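Local coordinates for 39 kDa initiator binding protein (Trichomonas vaginalis, PDB 1Q87), which probably recognises the initiator (Inr) element of core promoters as a DNA-binding protein, and is represented here by its C-terminal domain, at residues Leu98-Phe101 / Leu102-Gly106; Thr110-Leu113 / Lys114-Ser117; Arg56-Leu59 / Ile60-Ala64; Lys74-Ala77 / Ile78-Ser82; Asp191-Asp194 / Lys195-Met199. All coordinates share one frame; numbering follows the deposited sequence.

Contact 1. Residues Leu98-Phe101 / Leu102-Gly106; sequences LYKF and LAMFG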
loop_
_atom_site.group_PDB
_atom_site.type_symbol
_atom_site.label_atom_id
_atom_site.label_comp_id
_atom_site.label_asym_id
_atom_site.label_seq_id
_atom_site.Cartn_x
_atom_site.Cartn_y
_atom_site.Cartn_z
ATOM N N LEU A 98 3.950 8.663 7.824
ATOM C CA LEU A 98 4.164 7.283 8.238
ATOM C C LEU A 98 2.801 6.585 8.197
ATOM O O LEU A 98 2.695 5.452 7.727
ATOM C CB LEU A 98 4.726 7.209 9.660
ATOM C CG LEU A 98 5.868 6.261 10.113
ATOM C CD1 LEU A 98 5.507 5.627 11.433
ATOM C CD2 LEU A 98 6.155 5.187 9.126
ATOM N N TYR A 99 1.761 7.254 8.701
ATOM C CA TYR A 99 0.396 6.695 8.701
ATOM C C TYR A 99 -0.005 6.270 7.266
ATOM O O TYR A 99 -0.486 5.170 7.023
ATOM C CB TYR A 99 -0.600 7.735 9.201
ATOM C CG TYR A 99 -2.010 7.218 9.370
ATOM C CD1 TYR A 99 -2.473 6.844 10.629
ATOM C CD2 TYR A 99 -2.900 7.121 8.281
ATOM C CE1 TYR A 99 -3.782 6.397 10.824
ATOM C CE2 TYR A 99 -4.256 6.650 8.472
ATOM C CZ TYR A 99 -4.668 6.303 9.760
ATOM O OH TYR A 99 -5.949 5.893 10.047
ATOM N N LYS A 100 0.222 7.161 6.325
ATOM C CA LYS A 100 -0.076 6.898 4.934
ATOM C C LYS A 100 0.698 5.671 4.429
ATOM O O LYS A 100 0.120 4.760 3.811
ATOM C CB LYS A 100 0.308 8.132 4.107
ATOM C CG LYS A 100 0.021 8.022 2.637
ATOM C CD LYS A 100 -0.478 9.363 2.066
ATOM C CE LYS A 100 0.663 10.281 1.631
ATOM N NZ LYS A 100 0.214 11.356 0.681
ATOM N N PHE A 101 2.001 5.650 4.732
ATOM C CA PHE A 101 2.902 4.597 4.259
ATOM C C PHE A 101 2.563 3.233 4.823
ATOM O O PHE A 101 2.538 2.242 4.102
ATOM C CB PHE A 101 4.344 4.965 4.582
ATOM C CG PHE A 101 5.345 4.020 4.031
ATOM C CD1 PHE A 101 5.546 3.931 2.665
ATOM C CD2 PHE A 101 6.071 3.188 4.873
ATOM C CE1 PHE A 101 6.450 3.024 2.137
ATOM C CE2 PHE A 101 6.982 2.275 4.351
ATOM C CZ PHE A 101 7.168 2.196 2.981
ATOM N N LEU A 102 2.300 3.179 6.111
ATOM C CA LEU A 102 1.941 1.930 6.759
ATOM C C LEU A 102 0.513 1.493 6.329
ATOM O O LEU A 102 0.190 0.297 6.261
ATOM C CB LEU A 102 2.044 2.100 8.300
ATOM C CG LEU A 102 3.483 2.102 8.903
ATOM C CD1 LEU A 102 3.491 2.660 10.303
ATOM C CD2 LEU A 102 4.053 0.668 8.924
ATOM N N ALA A 103 -0.324 2.469 6.010
ATOM C CA ALA A 103 -1.703 2.210 5.577
ATOM C C ALA A 103 -1.686 1.519 4.225
ATOM O O ALA A 103 -2.456 0.608 4.004
ATOM C CB ALA A 103 -2.497 3.519 5.473
ATOM N N MET A 104 -0.807 1.956 3.333
ATOM C CA MET A 104 -0.697 1.343 2.007
ATOM C C MET A 104 -0.085 -0.045 2.038
ATOM O O MET A 104 -0.635 -0.967 1.448
ATOM C CB MET A 104 0.161 2.178 1.050
ATOM C CG MET A 104 -0.338 3.603 0.834
ATOM S SD MET A 104 0.702 4.401 -0.343
ATOM C CE MET A 104 1.927 5.183 0.807
ATOM N N PHE A 105 1.032 -0.200 2.748
ATOM C CA PHE A 105 1.735 -1.481 2.766
ATOM C C PHE A 105 2.069 -2.162 4.101
ATOM O O PHE A 105 2.853 -3.093 4.112
ATOM C CB PHE A 105 3.009 -1.342 1.991
ATOM C CG PHE A 105 2.823 -0.854 0.598
ATOM C CD1 PHE A 105 2.238 -1.672 -0.388
ATOM C CD2 PHE A 105 3.307 0.394 0.235
ATOM C CE1 PHE A 105 2.147 -1.232 -1.718
ATOM C CE2 PHE A 105 3.227 0.853 -1.096
ATOM C CZ PHE A 105 2.652 0.052 -2.071
ATOM N N GLY A 106 1.503 -1.706 5.214
ATOM C CA GLY A 106 1.766 -2.353 6.484
ATOM C C GLY A 106 0.946 -3.643 6.632
ATOM O O GLY A 106 0.136 -3.963 5.754
#
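Leu-102 holds CG beside its backbone N and anti to its carbonyl carbon (chi1 -76°), and this lays its side chain back along the helix against Leu-98. Leu-98 has a chi1 of -137°, well away from a staggered position. Its two methyls straddle one branch of Leu-102: Leu-102 CD1 lies 3.8 Å from Leu-98 CD1 and 3.9 Å from Leu-98 CD2. The two leucines run side by side and point the same way.

Met-104 also has CG beside its own N, but its chain turns at chi3 (-92°). The turn brings Met-104 CE within 3.9 Å of Lys-100 CG. The same methyl sits 3.6 Å from Phe-101 CA and meets the Phe-101 ring obliquely at CD1. Met-104 CG approaches the backbone more closely, at 3.2 Å from Lys-100 O. Nearer the backbone, Met-104 CB lies over one face of the Phe-105 ring, toward the rim.

Four successive i to i+4 backbone bonds run beneath these side chains. Leu-102 N to Leu-98 O is short at 2.8 Å, and Phe-105 N to Phe-101 O is longer at 3.2 Å. Tyr-99 also meets helix 29-47: its ring meets Phe-35 edge-to-face, and its OH bonds to Ile-24 N.

The pattern is that of a buried alpha-helix with apolar residues on several sides. Helix 95-105 takes helix 29-47 on its Leu-98 and Leu-102 side, and helices 74-84 and 111-123 around Phe-101 and Phe-105. It is a central helix packed among three others in a mixed alpha and beta domain.

Contact 2. Residues Thr110-Leu113 / Lys114-Ser117; sequences TIML and KIAS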
loop_
_atom_site.group_PDB
_atom_site.type_symbol
_atom_site.label_atom_id
_atom_site.label_comp_id
_atom_site.label_asym_id
_atom_site.label_seq_id
_atom_site.Cartn_x
_atom_site.Cartn_y
_atom_site.Cartn_z
ATOM N N THR A 110 5.786 -7.210 7.330
ATOM C CA THR A 110 5.936 -7.692 5.958
ATOM C C THR A 110 5.824 -6.582 4.904
ATOM O O THR A 110 5.563 -6.834 3.723
ATOM C CB THR A 110 4.919 -8.863 5.691
ATOM O OG1 THR A 110 3.585 -8.436 5.983
ATOM C CG2 THR A 110 5.263 -10.087 6.634
ATOM N N ILE A 111 6.135 -5.357 5.309
ATOM C CA ILE A 111 5.956 -4.263 4.399
ATOM C C ILE A 111 6.601 -4.395 3.044
ATOM O O ILE A 111 6.010 -4.045 2.009
ATOM C CB ILE A 111 6.348 -2.929 5.054
ATOM C CG1 ILE A 111 6.036 -1.788 4.082
ATOM C CG2 ILE A 111 7.807 -2.938 5.511
ATOM C CD1 ILE A 111 5.022 -0.852 4.617
ATOM N N MET A 112 7.806 -4.924 3.026
ATOM C CA MET A 112 8.512 -5.057 1.771
ATOM C C MET A 112 7.972 -6.175 0.892
ATOM O O MET A 112 8.220 -6.207 -0.296
ATOM C CB MET A 112 9.981 -5.240 2.074
ATOM C CG MET A 112 10.579 -3.983 2.659
ATOM S SD MET A 112 10.884 -2.773 1.387
ATOM C CE MET A 112 10.137 -1.451 2.043
ATOM N N LEU A 113 7.211 -7.094 1.471
ATOM C CA LEU A 113 6.647 -8.157 0.657
ATOM C C LEU A 113 5.478 -7.561 -0.085
ATOM O O LEU A 113 5.391 -7.732 -1.311
ATOM C CB LEU A 113 6.175 -9.337 1.510
ATOM C CG LEU A 113 7.306 -10.017 2.284
ATOM C CD1 LEU A 113 6.731 -11.215 3.080
ATOM C CD2 LEU A 113 8.415 -10.448 1.294
ATOM N N LYS A 114 4.595 -6.851 0.641
ATOM C CA LYS A 114 3.431 -6.219 0.006
ATOM C C LYS A 114 3.881 -5.297 -1.115
ATOM O O LYS A 114 3.340 -5.344 -2.232
ATOM C CB LYS A 114 2.597 -5.442 1.022
ATOM C CG LYS A 114 2.041 -6.358 2.121
ATOM C CD LYS A 114 0.746 -5.854 2.702
ATOM C CE LYS A 114 0.261 -6.731 3.796
ATOM N NZ LYS A 114 -0.777 -5.976 4.565
ATOM N N ILE A 115 4.925 -4.527 -0.851
ATOM C CA ILE A 115 5.415 -3.605 -1.860
ATOM C C ILE A 115 5.839 -4.332 -3.110
ATOM O O ILE A 115 5.358 -4.015 -4.198
ATOM C CB ILE A 115 6.598 -2.710 -1.342
ATOM C CG1 ILE A 115 6.082 -1.668 -0.325
ATOM C CG2 ILE A 115 7.296 -2.034 -2.524
ATOM C CD1 ILE A 115 7.174 -0.831 0.315
ATOM N N ALA A 116 6.752 -5.292 -2.960
ATOM C CA ALA A 116 7.227 -6.071 -4.106
ATOM C C ALA A 116 6.024 -6.693 -4.823
ATOM O O ALA A 116 5.900 -6.596 -6.046
ATOM C CB ALA A 116 8.179 -7.179 -3.649
ATOM N N SER A 117 5.128 -7.314 -4.063
ATOM C CA SER A 117 3.971 -7.938 -4.678
ATOM C C SER A 117 3.203 -6.990 -5.599
ATOM O O SER A 117 3.093 -7.236 -6.807
ATOM C CB SER A 117 3.040 -8.489 -3.611
ATOM O OG SER A 117 1.830 -8.921 -4.199
#
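Ile-115 reaches back over Ile-111 and Met-112, one turn earlier in the helix. Its CB lies 3.7 Å from Ile-111 O. CG1, set beside the backbone N (chi1 -71°), comes closer to that oxygen, at 3.3 Å. CD1 forms the tip and meets two side chains: Met-112 CE at 3.5 Å and Ile-111 CG1 at 4.0 Å. Both neighbours lie alongside Ile-115 and point the same way. The Met-112 chain is bent at chi2 and chi3, which turns its methyl toward the isoleucine. The CG2 branch of Ile-115 faces Val-80 of helix 74-84.

This is the first turn of helix 111-123. Thr-110 stands at the N-cap, but its hydroxyl makes no capping bond; OG1 pairs with Ala-177 N instead. Thr-110 O does more, accepting from Leu-113 N at 2.8 Å and from Lys-114 N at 3.2 Å. Further on, Ser-117 N bonds to Leu-113 O at 2.8 Å, and Ser-117 OG pairs with Asp-194 OD2.

Lys-114 leaves this apolar side. Its extended chain carries NZ to Gly-106 O, Ile-175 O and Asn-171 OD1, so three oxygens surround a buried ammonium group.

Contact 3. Residues Arg56-Leu59 / Ile60-Ala64; sequences RDFL and IEKAA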
loop_
_atom_site.group_PDB
_atom_site.type_symbol
_atom_site.label_atom_id
_atom_site.label_comp_id
_atom_site.label_asym_id
_atom_site.label_seq_id
_atom_site.Cartn_x
_atom_site.Cartn_y
_atom_site.Cartn_z
ATOM N N ARG A 56 13.388 14.866 5.725
ATOM C CA ARG A 56 12.984 13.766 4.880
ATOM C C ARG A 56 13.929 12.576 4.936
ATOM O O ARG A 56 13.498 11.450 5.149
ATOM C CB ARG A 56 12.845 14.233 3.433
ATOM C CG ARG A 56 12.150 13.201 2.563
ATOM C CD ARG A 56 12.131 13.635 1.150
ATOM N NE ARG A 56 11.217 12.808 0.370
ATOM C CZ ARG A 56 11.598 11.790 -0.384
ATOM N NH1 ARG A 56 12.889 11.488 -0.454
ATOM N NH2 ARG A 56 10.684 11.080 -1.055
ATOM N N ASP A 57 15.211 12.840 4.742
ATOM C CA ASP A 57 16.219 11.794 4.745
ATOM C C ASP A 57 16.342 11.030 6.049
ATOM O O ASP A 57 16.560 9.824 6.041
ATOM C CB ASP A 57 17.570 12.378 4.358
ATOM C CG ASP A 57 17.686 12.612 2.865
ATOM O OD1 ASP A 57 18.659 13.280 2.452
ATOM O OD2 ASP A 57 16.803 12.129 2.105
ATOM N N PHE A 58 16.205 11.731 7.166
ATOM C CA PHE A 58 16.292 11.096 8.461
ATOM C C PHE A 58 15.176 10.055 8.693
ATOM O O PHE A 58 15.438 8.975 9.241
ATOM C CB PHE A 58 16.268 12.180 9.532
ATOM C CG PHE A 58 16.248 11.655 10.935
ATOM C CD1 PHE A 58 15.044 11.390 11.582
ATOM C CD2 PHE A 58 17.425 11.447 11.618
ATOM C CE1 PHE A 58 15.012 10.927 12.898
ATOM C CE2 PHE A 58 17.396 10.985 12.920
ATOM C CZ PHE A 58 16.185 10.728 13.562
ATOM N N LEU A 59 13.950 10.380 8.264
ATOM C CA LEU A 59 12.813 9.491 8.436
ATOM C C LEU A 59 12.958 8.242 7.595
ATOM O O LEU A 59 12.762 7.125 8.071
ATOM C CB LEU A 59 11.508 10.171 8.042
ATOM C CG LEU A 59 10.354 9.185 8.176
ATOM C CD1 LEU A 59 10.121 8.984 9.641
ATOM C CD2 LEU A 59 9.086 9.661 7.512
ATOM N N ILE A 60 13.288 8.452 6.335
ATOM C CA ILE A 60 13.450 7.374 5.403
ATOM C C ILE A 60 14.575 6.440 5.860
ATOM O O ILE A 60 14.466 5.227 5.778
ATOM C CB ILE A 60 13.736 7.965 4.010
ATOM C CG1 ILE A 60 12.487 8.707 3.528
ATOM C CG2 ILE A 60 14.165 6.883 3.016
ATOM C CD1 ILE A 60 12.556 9.163 2.081
ATOM N N GLU A 61 15.646 7.013 6.381
ATOM C CA GLU A 61 16.794 6.236 6.837
ATOM C C GLU A 61 16.395 5.379 8.042
ATOM O O GLU A 61 16.658 4.188 8.050
ATOM C CB GLU A 61 17.945 7.192 7.181
ATOM C CG GLU A 61 19.322 6.710 6.804
ATOM C CD GLU A 61 20.227 6.516 8.012
ATOM O OE1 GLU A 61 21.425 6.202 7.805
ATOM O OE2 GLU A 61 19.743 6.670 9.161
ATOM N N LYS A 62 15.760 5.974 9.053
ATOM C CA LYS A 62 15.327 5.193 10.220
ATOM C C LYS A 62 14.303 4.149 9.814
ATOM O O LYS A 62 14.373 2.994 10.254
ATOM C CB LYS A 62 14.705 6.065 11.308
ATOM C CG LYS A 62 15.669 7.098 11.921
ATOM C CD LYS A 62 16.965 6.434 12.316
ATOM C CE LYS A 62 18.004 7.423 12.804
ATOM N NZ LYS A 62 19.295 6.721 13.065
ATOM N N ALA A 63 13.368 4.546 8.959
ATOM C CA ALA A 63 12.333 3.626 8.516
ATOM C C ALA A 63 12.982 2.463 7.752
ATOM O O ALA A 63 12.596 1.304 7.952
ATOM C CB ALA A 63 11.297 4.339 7.645
ATOM N N ALA A 64 13.985 2.757 6.924
ATOM C CA ALA A 64 14.626 1.689 6.178
ATOM C C ALA A 64 15.191 0.650 7.135
ATOM O O ALA A 64 14.865 -0.549 7.048
ATOM C CB ALA A 64 15.748 2.239 5.254
#
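Arg-56 and Ile-60 meet at an angle, with the methyl tip of the isoleucine set over the flat guanidinium. Ile-60 CD1 lies 3.4 Å above one face of that group, offset toward its rim. Its nearest atoms there are Arg-56 NH1 at 3.5 Å and Arg-56 CZ at 3.7 Å. The arginine chain is extended from CG to NE, which carries the guanidinium out far enough for Ile-60 CD1 to lie over its face. Its NH2 binds Ser-82 O, in the last turn of helix 74-84, and Met-85 O just after it, which would help fix the plane that Ile-60 covers.

Phe-58 and Lys-62 are also turned across each other. The lysine bends at chi2 (-49°) and passes over one face of the ring. Lys-62 CG makes a CH-pi contact 4.1 Å from the centroid of the Phe-58 ring, 17° off its normal. Further along, Lys-62 CE lies 3.6 Å from Phe-58 CE2. Beyond the ring, Lys-62 NZ has a long salt bridge of 3.9 Å to Glu-61 OE2. Glu-61 OE1 forms a salt bridge with Lys-74.

The backbone keeps regular i to i+4 bonds throughout, such as Ala-63 N to Leu-59 O at 2.8 Å.

Both pairs are i to i+4 contacts of an amphipathic alpha-helix. Helix 56-67 has Ile-60 and Ala-64 against helix 74-84, and Leu-59 and Ala-63 against helix 29-47.

Contact 4. Residues Lys74-Ala77 / Ile78-Ser82; sequences KQNA and IEVIS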
loop_
_atom_site.group_PDB
_atom_site.type_symbol
_atom_site.label_atom_id
_atom_site.label_comp_id
_atom_site.label_asym_id
_atom_site.label_seq_id
_atom_site.Cartn_x
_atom_site.Cartn_y
_atom_site.Cartn_z
ATOM N N LYS A 74 20.399 -1.930 3.028
ATOM C CA LYS A 74 19.799 -0.705 3.538
ATOM C C LYS A 74 19.546 0.311 2.426
ATOM O O LYS A 74 18.523 0.990 2.423
ATOM C CB LYS A 74 20.688 -0.085 4.617
ATOM C CG LYS A 74 20.147 1.217 5.198
ATOM C CD LYS A 74 20.960 1.589 6.438
ATOM C CE LYS A 74 20.580 2.948 7.033
ATOM N NZ LYS A 74 21.576 3.380 8.066
ATOM N N GLN A 75 20.478 0.402 1.488
ATOM C CA GLN A 75 20.341 1.349 0.393
ATOM C C GLN A 75 19.125 1.045 -0.429
ATOM O O GLN A 75 18.422 1.969 -0.885
ATOM C CB GLN A 75 21.561 1.348 -0.526
ATOM C CG GLN A 75 22.385 2.624 -0.399
ATOM C CD GLN A 75 21.546 3.881 -0.562
ATOM O OE1 GLN A 75 21.674 4.834 0.225
ATOM N NE2 GLN A 75 20.682 3.895 -1.588
ATOM N N ASN A 76 18.877 -0.245 -0.631
ATOM C CA ASN A 76 17.711 -0.625 -1.413
ATOM C C ASN A 76 16.421 -0.201 -0.731
ATOM O O ASN A 76 15.553 0.385 -1.355
ATOM C CB ASN A 76 17.663 -2.129 -1.652
ATOM C CG ASN A 76 16.369 -2.561 -2.286
ATOM O OD1 ASN A 76 15.500 -3.140 -1.631
ATOM N ND2 ASN A 76 16.221 -2.265 -3.558
ATOM N N ALA A 77 16.316 -0.501 0.554
ATOM C CA ALA A 77 15.127 -0.172 1.299
ATOM C C ALA A 77 14.897 1.346 1.243
ATOM O O ALA A 77 13.749 1.794 1.164
ATOM C CB ALA A 77 15.272 -0.639 2.737
ATOM N N ILE A 78 15.989 2.117 1.268
ATOM C CA ILE A 78 15.930 3.584 1.232
ATOM C C ILE A 78 15.396 4.062 -0.110
ATOM O O ILE A 78 14.584 4.983 -0.189
ATOM C CB ILE A 78 17.326 4.199 1.465
ATOM C CG1 ILE A 78 17.681 4.127 2.943
ATOM C CG2 ILE A 78 17.361 5.652 1.011
ATOM C CD1 ILE A 78 19.059 4.699 3.230
ATOM N N GLU A 79 15.832 3.424 -1.174
ATOM C CA GLU A 79 15.360 3.849 -2.466
ATOM C C GLU A 79 13.877 3.540 -2.617
ATOM O O GLU A 79 13.124 4.357 -3.124
ATOM C CB GLU A 79 16.175 3.180 -3.580
ATOM C CG GLU A 79 17.681 3.298 -3.354
ATOM C CD GLU A 79 18.518 3.317 -4.639
ATOM O OE1 GLU A 79 17.949 3.131 -5.749
ATOM O OE2 GLU A 79 19.759 3.522 -4.516
ATOM N N VAL A 80 13.453 2.374 -2.149
ATOM C CA VAL A 80 12.071 1.983 -2.292
ATOM C C VAL A 80 11.164 2.940 -1.522
ATOM O O VAL A 80 10.192 3.470 -2.058
ATOM C CB VAL A 80 11.838 0.575 -1.748
ATOM C CG1 VAL A 80 10.322 0.248 -1.741
ATOM C CG2 VAL A 80 12.577 -0.433 -2.599
ATOM N N ILE A 81 11.477 3.137 -0.248
ATOM C CA ILE A 81 10.683 4.004 0.590
ATOM C C ILE A 81 10.646 5.450 0.057
ATOM O O ILE A 81 9.586 6.078 -0.011
ATOM C CB ILE A 81 11.218 3.961 2.035
ATOM C CG1 ILE A 81 11.016 2.541 2.589
ATOM C CG2 ILE A 81 10.460 4.964 2.925
ATOM C CD1 ILE A 81 11.661 2.278 3.962
ATOM N N SER A 82 11.800 5.962 -0.340
ATOM C CA SER A 82 11.879 7.316 -0.842
ATOM C C SER A 82 10.962 7.512 -2.056
ATOM O O SER A 82 10.378 8.592 -2.207
ATOM C CB SER A 82 13.309 7.660 -1.204
ATOM O OG SER A 82 13.343 8.915 -1.846
#
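Gln-75 and Glu-79 stand one turn apart and bring polar ends together at the surface. Gln-75 NE2 is 3.1 Å from Glu-79 OE2, with the amide and carboxylate planes 71° apart. Behind them, Gln-75 O takes the backbone bond from Glu-79 N, at 3.0 Å.

Ile-78 reaches back between two other side chains. Its CD1 lies 4.1 Å from Lys-74 CG and 4.0 Å from Gln-75 OE1, crossing both. Nearer the helix axis Ile-78 CG1 is 3.3 Å from Lys-74 O. Val-80, two residues on, does the same: with CG2 held beside its own N and CG1 anti to it (chi1 173°), Val-80 CG2 comes 3.3 Å from Asn-76 O and touches the Asn-76 amide.

Residues beyond the helix position these groups. Glu-65 and Glu-61 of helix 56-67 both form salt bridges with Lys-74 NZ, consistent with the extended lysine chain. Gln-72 NE2 bonds to Asn-76 OD1. On the inner side Ala-77 lies on Ala-64 of helix 56-67.

The chemistry is therefore split. Around Gln-75 and Glu-79, polar ends dominate an exposed side, and the carboxylate is likely to stay ionised. Around Ile-78 and Ala-77, aliphatic contacts and small side chains suit a close approach between neighbouring helices.

Contact 5. Residues Asp191-Asp194 / Lys195-Met199; sequences DSWD and KYFEM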
loop_
_atom_site.group_PDB
_atom_site.type_symbol
_atom_site.label_atom_id
_atom_site.label_comp_id
_atom_site.label_asym_id
_atom_site.label_seq_id
_atom_site.Cartn_x
_atom_site.Cartn_y
_atom_site.Cartn_z
ATOM N N ASP A 191 -6.123 -13.303 -0.807
ATOM C CA ASP A 191 -4.864 -13.750 -0.243
ATOM C C ASP A 191 -3.714 -12.786 -0.486
ATOM O O ASP A 191 -2.867 -12.611 0.374
ATOM C CB ASP A 191 -4.472 -15.123 -0.810
ATOM C CG ASP A 191 -5.386 -16.244 -0.340
ATOM O OD1 ASP A 191 -5.958 -16.141 0.760
ATOM O OD2 ASP A 191 -5.513 -17.249 -1.072
ATOM N N SER A 192 -3.673 -12.169 -1.657
ATOM C CA SER A 192 -2.572 -11.280 -1.952
ATOM C C SER A 192 -2.953 -10.379 -3.106
ATOM O O SER A 192 -3.997 -10.564 -3.734
ATOM C CB SER A 192 -1.397 -12.108 -2.398
ATOM O OG SER A 192 -1.570 -12.423 -3.779
ATOM N N TRP A 193 -2.089 -9.431 -3.426
ATOM C CA TRP A 193 -2.394 -8.577 -4.558
ATOM C C TRP A 193 -2.502 -9.405 -5.838
ATOM O O TRP A 193 -3.420 -9.194 -6.626
ATOM C CB TRP A 193 -1.326 -7.499 -4.766
ATOM C CG TRP A 193 -1.377 -6.374 -3.780
ATOM C CD1 TRP A 193 -0.468 -6.109 -2.806
ATOM C CD2 TRP A 193 -2.345 -5.308 -3.727
ATOM N NE1 TRP A 193 -0.791 -4.951 -2.164
ATOM C CE2 TRP A 193 -1.935 -4.435 -2.699
ATOM C CE3 TRP A 193 -3.512 -5.009 -4.446
ATOM C CZ2 TRP A 193 -2.655 -3.269 -2.365
ATOM C CZ3 TRP A 193 -4.229 -3.856 -4.117
ATOM C CH2 TRP A 193 -3.795 -3.000 -3.084
ATOM N N ASP A 194 -1.556 -10.327 -6.040
ATOM C CA ASP A 194 -1.498 -11.194 -7.232
ATOM C C ASP A 194 -2.811 -11.961 -7.452
ATOM O O ASP A 194 -3.349 -12.011 -8.565
ATOM C CB ASP A 194 -0.341 -12.185 -7.089
ATOM C CG ASP A 194 0.981 -11.501 -6.694
ATOM O OD1 ASP A 194 1.724 -11.042 -7.606
ATOM O OD2 ASP A 194 1.271 -11.419 -5.463
ATOM N N LYS A 195 -3.307 -12.554 -6.378
ATOM C CA LYS A 195 -4.563 -13.294 -6.366
ATOM C C LYS A 195 -5.724 -12.375 -6.769
ATOM O O LYS A 195 -6.571 -12.729 -7.609
ATOM C CB LYS A 195 -4.827 -13.814 -4.941
ATOM C CG LYS A 195 -5.490 -15.170 -4.845
ATOM C CD LYS A 195 -6.875 -15.195 -5.475
ATOM C CE LYS A 195 -7.447 -16.617 -5.503
ATOM N NZ LYS A 195 -7.557 -17.218 -4.134
ATOM N N TYR A 196 -5.768 -11.200 -6.145
ATOM C CA TYR A 196 -6.822 -10.246 -6.398
ATOM C C TYR A 196 -6.844 -9.775 -7.831
ATOM O O TYR A 196 -7.921 -9.636 -8.413
ATOM C CB TYR A 196 -6.707 -9.045 -5.461
ATOM C CG TYR A 196 -7.639 -7.933 -5.859
ATOM C CD1 TYR A 196 -7.212 -6.935 -6.734
ATOM C CD2 TYR A 196 -8.968 -7.910 -5.425
ATOM C CE1 TYR A 196 -8.077 -5.939 -7.173
ATOM C CE2 TYR A 196 -9.857 -6.910 -5.864
ATOM C CZ TYR A 196 -9.396 -5.931 -6.742
ATOM O OH TYR A 196 -10.236 -4.954 -7.223
ATOM N N PHE A 197 -5.678 -9.514 -8.408
ATOM C CA PHE A 197 -5.650 -9.071 -9.799
ATOM C C PHE A 197 -5.824 -10.243 -10.754
ATOM O O PHE A 197 -5.903 -10.065 -11.977
ATOM C CB PHE A 197 -4.354 -8.340 -10.107
ATOM C CG PHE A 197 -4.401 -6.885 -9.777
ATOM C CD1 PHE A 197 -5.002 -5.989 -10.647
ATOM C CD2 PHE A 197 -3.868 -6.418 -8.592
ATOM C CE1 PHE A 197 -5.072 -4.651 -10.349
ATOM C CE2 PHE A 197 -3.931 -5.082 -8.278
ATOM C CZ PHE A 197 -4.536 -4.190 -9.161
ATOM N N GLU A 198 -5.869 -11.442 -10.180
ATOM C CA GLU A 198 -6.067 -12.656 -10.953
ATOM C C GLU A 198 -7.581 -12.758 -11.094
ATOM O O GLU A 198 -8.123 -12.863 -12.197
ATOM C CB GLU A 198 -5.532 -13.857 -10.178
ATOM C CG GLU A 198 -5.525 -15.167 -10.954
ATOM C CD GLU A 198 -5.406 -16.383 -10.035
ATOM O OE1 GLU A 198 -6.385 -16.681 -9.313
ATOM O OE2 GLU A 198 -4.334 -17.032 -10.024
ATOM N N MET A 199 -8.247 -12.686 -9.948
ATOM C CA MET A 199 -9.695 -12.755 -9.860
ATOM C C MET A 199 -10.419 -11.594 -10.521
ATOM O O MET A 199 -11.574 -11.731 -10.877
ATOM C CB MET A 199 -10.122 -12.770 -8.400
ATOM C CG MET A 199 -9.517 -13.857 -7.586
ATOM S SD MET A 199 -10.733 -15.117 -7.331
ATOM C CE MET A 199 -11.571 -14.468 -5.887
HETATM O O HOH W 1 -7.847 -15.076 -2.212
#
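Ser-192 and Lys-195 set the start of helix 193-199, with Ser-192 extended at the N-cap and the chain entering helical geometry from Trp-193 onward. Ser-192 OG is placed between its backbone N and carbonyl carbon (chi1 82°). From there it accepts from Lys-195 N at 3.1 Å, in a nearly straight bond of 176°. Ser-192 O takes the bond from Tyr-196 N.

The Lys-195 chain bends at chi2 and chi4 toward Asp-191. Its NZ makes a long salt bridge of 3.7 Å to Asp-191 OD2. A water fills in beside it, accepting from Lys-195 NZ at 2.9 Å and from Asp-191 N at 2.8 Å. Asp-191 OD1 turns to Gln-180 NE2.

Trp-193 and Phe-197 lie side by side and point the same way. Trp-193 CE3 meets Phe-197 CE2 at 3.9 Å. The carbonyl Trp-193 O sits at the edge of the Phe-197 ring, 3.4 Å from Phe-197 CD2.

Trp-193 and Phe-197 both touch helix 111-123, where Asp-194 OD2 also bonds to Ser-117 OG. Trp-193 and Tyr-196 face strands 165-171 and 182-183, so this short helix lies between helix 111-123 and the five-stranded antiparallel sheet.

How the contacts relate
Contacts 1 and 2 are the buried ones, in successive helices. Phe-105 packs on Ile-111 and Ile-115, and a probable hydrogen bond joins Lys-114 NZ to Gly-106 O; the rest is chiefly apolar. Contacts 3 and 4 lie farther out, on two more successive helices, and combine apolar inner sides with charged or polar outer ones, centres about 9 Å apart. Val-80 and Ile-81 of contact 4 meet contact 2, and Ile-81 also meets Phe-101 of contact 1. Contact 5 is partly buried and differs in kind, being a capped helix start with a water and a long salt bridge. It touches contact 2, while its centre is about 30 Å from that of contact 3, across the chain's centre.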